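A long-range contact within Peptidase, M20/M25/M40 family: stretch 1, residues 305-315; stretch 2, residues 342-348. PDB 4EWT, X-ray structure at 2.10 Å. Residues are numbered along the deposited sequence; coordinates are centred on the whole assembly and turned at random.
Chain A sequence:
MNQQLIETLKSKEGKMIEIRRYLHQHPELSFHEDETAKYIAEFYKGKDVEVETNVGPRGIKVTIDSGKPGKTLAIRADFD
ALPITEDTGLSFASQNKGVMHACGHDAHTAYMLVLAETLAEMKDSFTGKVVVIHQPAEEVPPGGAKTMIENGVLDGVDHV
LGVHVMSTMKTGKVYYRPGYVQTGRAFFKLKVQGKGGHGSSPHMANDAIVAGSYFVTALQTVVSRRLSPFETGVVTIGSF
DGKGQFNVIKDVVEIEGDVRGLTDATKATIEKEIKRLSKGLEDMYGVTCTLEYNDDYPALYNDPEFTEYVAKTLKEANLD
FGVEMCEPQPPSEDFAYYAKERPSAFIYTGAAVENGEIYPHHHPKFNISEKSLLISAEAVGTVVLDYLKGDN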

# COMPACT_ATOMS: atom_id res chain seq x y z
N GLU A 305 2.78 14.01 42.68
CA GLU A 305 3.00 14.56 44.04
C GLU A 305 4.48 14.83 44.30
O GLU A 305 4.86 15.94 44.66
N PHE A 306 5.30 13.80 44.12
CA PHE A 306 6.72 13.91 44.41
C PHE A 306 7.42 14.89 43.47
O PHE A 306 8.19 15.72 43.93
N THR A 307 7.12 14.81 42.17
CA THR A 307 7.76 15.69 41.18
C THR A 307 7.46 17.15 41.45
O THR A 307 8.34 18.00 41.31
N GLU A 308 6.21 17.45 41.82
CA GLU A 308 5.85 18.83 42.13
C GLU A 308 6.51 19.29 43.42
O GLU A 308 6.98 20.43 43.51
N TYR A 309 6.57 18.40 44.40
CA TYR A 309 7.34 18.67 45.61
C TYR A 309 8.78 19.05 45.24
O TYR A 309 9.32 20.00 45.79
N VAL A 310 9.39 18.30 44.32
CA VAL A 310 10.79 18.53 43.93
C VAL A 310 10.98 19.92 43.31
O VAL A 310 11.91 20.64 43.67
N ALA A 311 10.09 20.28 42.39
CA ALA A 311 10.12 21.58 41.75
C ALA A 311 9.82 22.72 42.72
O ALA A 311 10.36 23.82 42.59
N LYS A 312 8.94 22.46 43.69
CA LYS A 312 8.56 23.46 44.70
C LYS A 312 9.77 23.73 45.60
O LYS A 312 10.13 24.89 45.83
N THR A 313 10.39 22.66 46.07
CA THR A 313 11.56 22.73 46.94
C THR A 313 12.71 23.49 46.27
O THR A 313 13.33 24.35 46.90
N LEU A 314 12.97 23.19 45.00
CA LEU A 314 14.09 23.80 44.29
C LEU A 314 13.89 25.28 43.98
O LEU A 314 14.85 26.05 43.97
N LYS A 315 12.64 25.67 43.73
CA LYS A 315 12.32 27.07 43.46
C LYS A 315 12.39 27.91 44.73
O LYS A 315 12.78 29.07 44.70
N ARG A 342 8.35 2.63 43.09
CA ARG A 342 8.16 3.69 44.08
C ARG A 342 7.77 4.98 43.37
O ARG A 342 8.08 5.15 42.20
N PRO A 343 7.10 5.91 44.08
CA PRO A 343 6.89 7.23 43.51
C PRO A 343 8.24 7.91 43.28
O PRO A 343 9.06 7.99 44.20
N SER A 344 8.47 8.36 42.05
CA SER A 344 9.79 8.89 41.70
C SER A 344 9.69 10.13 40.84
O SER A 344 8.62 10.46 40.32
N ALA A 345 10.83 10.82 40.71
CA ALA A 345 10.98 11.96 39.83
C ALA A 345 12.33 11.85 39.13
O ALA A 345 13.38 11.70 39.77
N PHE A 346 12.29 11.89 37.80
CA PHE A 346 13.50 11.90 37.00
C PHE A 346 13.55 13.29 36.41
O PHE A 346 12.65 13.67 35.67
N ILE A 347 14.58 14.05 36.76
CA ILE A 347 14.68 15.44 36.30
C ILE A 347 15.93 15.67 35.46
O ILE A 347 16.83 14.83 35.42
N TYR A 348 15.99 16.80 34.78
CA TYR A 348 17.06 17.06 33.84
C TYR A 348 17.89 18.28 34.21
O TYR A 348 17.36 19.28 34.69

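The helix of residues 305-315 lies across the strand of residues 344-348 at 50°, their axes approaching to 7.1 Å, and the contact is made by packing, mainly of apolar side chains, with no hydrogen bond between the two stretches. Phe306, Val310 and Leu314, spaced four residues apart, direct their CA-to-CB bonds toward the strand, which answers with the alternate residues Ala345 and Ile347; Ser344 and Phe346 point away.

The backbones come nearest at Ala345, whose CA lies 5.1 Å from CA of Thr307. Its small methyl fits among three helix side chains: Ala345 CB is 3.5 Å from Thr307 OG1, 3.7 Å from Phe306 CD2 and 4.3 Å from Val310 CG2. Phe306, a t rotamer, turns its ring edge to the strand backbone, with CD2 3.6 Å from Ala345 N and 3.7 Å from Ser344 C. Thr307, in the m rotamer, directs its CA-to-CB bond sideways to the strand, and its hydroxyl finds a hydrogen-bonding partner just outside the stretches.

Farther along, where the axes diverge, the longer Ile347 (p, t) fills the widening gap. Ile347 CD1 reaches both Val310 CG1 and Leu314 CD1, each at 4.3 Å, thereby bridging successive helical turns. Val310 (t) thus touches both strand residues, one with each methyl, while Leu314 (m, t) meets Ile347 alone.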

# COMPACT_ATOMS: atom_id res chain seq x y z
CB GLU A 305 2.46 13.60 45.12
CG GLU A 305 0.95 13.45 45.18
CD GLU A 305 0.51 12.31 46.09
OE1 GLU A 305 -0.05 11.32 45.57
OE2 GLU A 305 0.73 12.40 47.33
CB PHE A 306 7.40 12.53 44.41
CG PHE A 306 8.85 12.57 44.81
CD1 PHE A 306 9.24 13.06 46.05
CD2 PHE A 306 9.83 12.09 43.94
CE1 PHE A 306 10.58 13.09 46.42
CE2 PHE A 306 11.17 12.11 44.30
CZ PHE A 306 11.55 12.61 45.54
CB THR A 307 7.36 15.35 39.73
OG1 THR A 307 7.68 13.99 39.45
CG2 THR A 307 8.09 16.24 38.73
CB GLU A 308 4.33 19.02 42.22
CG GLU A 308 3.86 20.38 41.69
CD GLU A 308 4.01 20.51 40.18
OE1 GLU A 308 4.67 21.47 39.71
OE2 GLU A 308 3.48 19.64 39.45
CB TYR A 309 7.32 17.47 46.56
CG TYR A 309 8.42 17.54 47.60
CD1 TYR A 309 8.24 18.28 48.77
CD2 TYR A 309 9.64 16.90 47.40
CE1 TYR A 309 9.24 18.37 49.71
CE2 TYR A 309 10.65 16.98 48.34
CZ TYR A 309 10.44 17.72 49.49
OH TYR A 309 11.43 17.82 50.43
CB VAL A 310 11.32 17.41 42.99
CG1 VAL A 310 12.62 17.83 42.30
CG2 VAL A 310 11.52 16.11 43.76
CB ALA A 311 9.16 21.61 40.60
CB LYS A 312 7.36 22.98 45.52
CG LYS A 312 7.01 23.86 46.73
CD LYS A 312 5.78 23.34 47.48
CE LYS A 312 5.36 24.31 48.58
NZ LYS A 312 4.10 23.92 49.27
CB THR A 313 12.02 21.31 47.34
OG1 THR A 313 10.94 20.61 47.98
CG2 THR A 313 13.19 21.37 48.29
CB LEU A 314 14.42 23.03 43.01
CG LEU A 314 15.00 21.62 43.15
CD1 LEU A 314 15.00 20.91 41.80
CD2 LEU A 314 16.40 21.67 43.74
CB LYS A 315 10.95 27.19 42.78
CG LYS A 315 10.98 26.93 41.27
CD LYS A 315 9.62 27.10 40.60
CE LYS A 315 8.93 25.76 40.35
NZ LYS A 315 7.53 25.91 39.83
CB ARG A 342 9.45 3.92 44.90
CG ARG A 342 10.04 2.68 45.56
CD ARG A 342 9.20 2.15 46.72
NE ARG A 342 9.93 1.15 47.50
CZ ARG A 342 9.87 -0.17 47.31
NH1 ARG A 342 9.09 -0.69 46.37
NH2 ARG A 342 10.59 -0.98 48.07
CB PRO A 343 6.08 7.96 44.59
CG PRO A 343 6.26 7.18 45.82
CD PRO A 343 6.49 5.77 45.41
CB SER A 344 10.62 7.82 40.99
OG SER A 344 10.47 6.56 41.61
CB ALA A 345 10.89 13.25 40.60
CB PHE A 346 13.41 10.83 35.91
CG PHE A 346 14.70 10.54 35.19
CD1 PHE A 346 15.80 9.99 35.87
CD2 PHE A 346 14.82 10.79 33.84
CE1 PHE A 346 16.99 9.70 35.19
CE2 PHE A 346 16.01 10.49 33.14
CZ PHE A 346 17.09 9.95 33.82
CB ILE A 347 14.59 16.45 37.48
CG1 ILE A 347 15.79 16.31 38.42
CG2 ILE A 347 13.26 16.31 38.23
CD1 ILE A 347 15.88 17.38 39.49
CB TYR A 348 16.49 17.27 32.44
CG TYR A 348 15.54 16.20 31.95
CD1 TYR A 348 15.99 14.89 31.74
CD2 TYR A 348 14.22 16.50 31.67
CE1 TYR A 348 15.12 13.91 31.27
CE2 TYR A 348 13.34 15.52 31.19
CZ TYR A 348 13.81 14.23 31.00
OH TYR A 348 12.95 13.26 30.53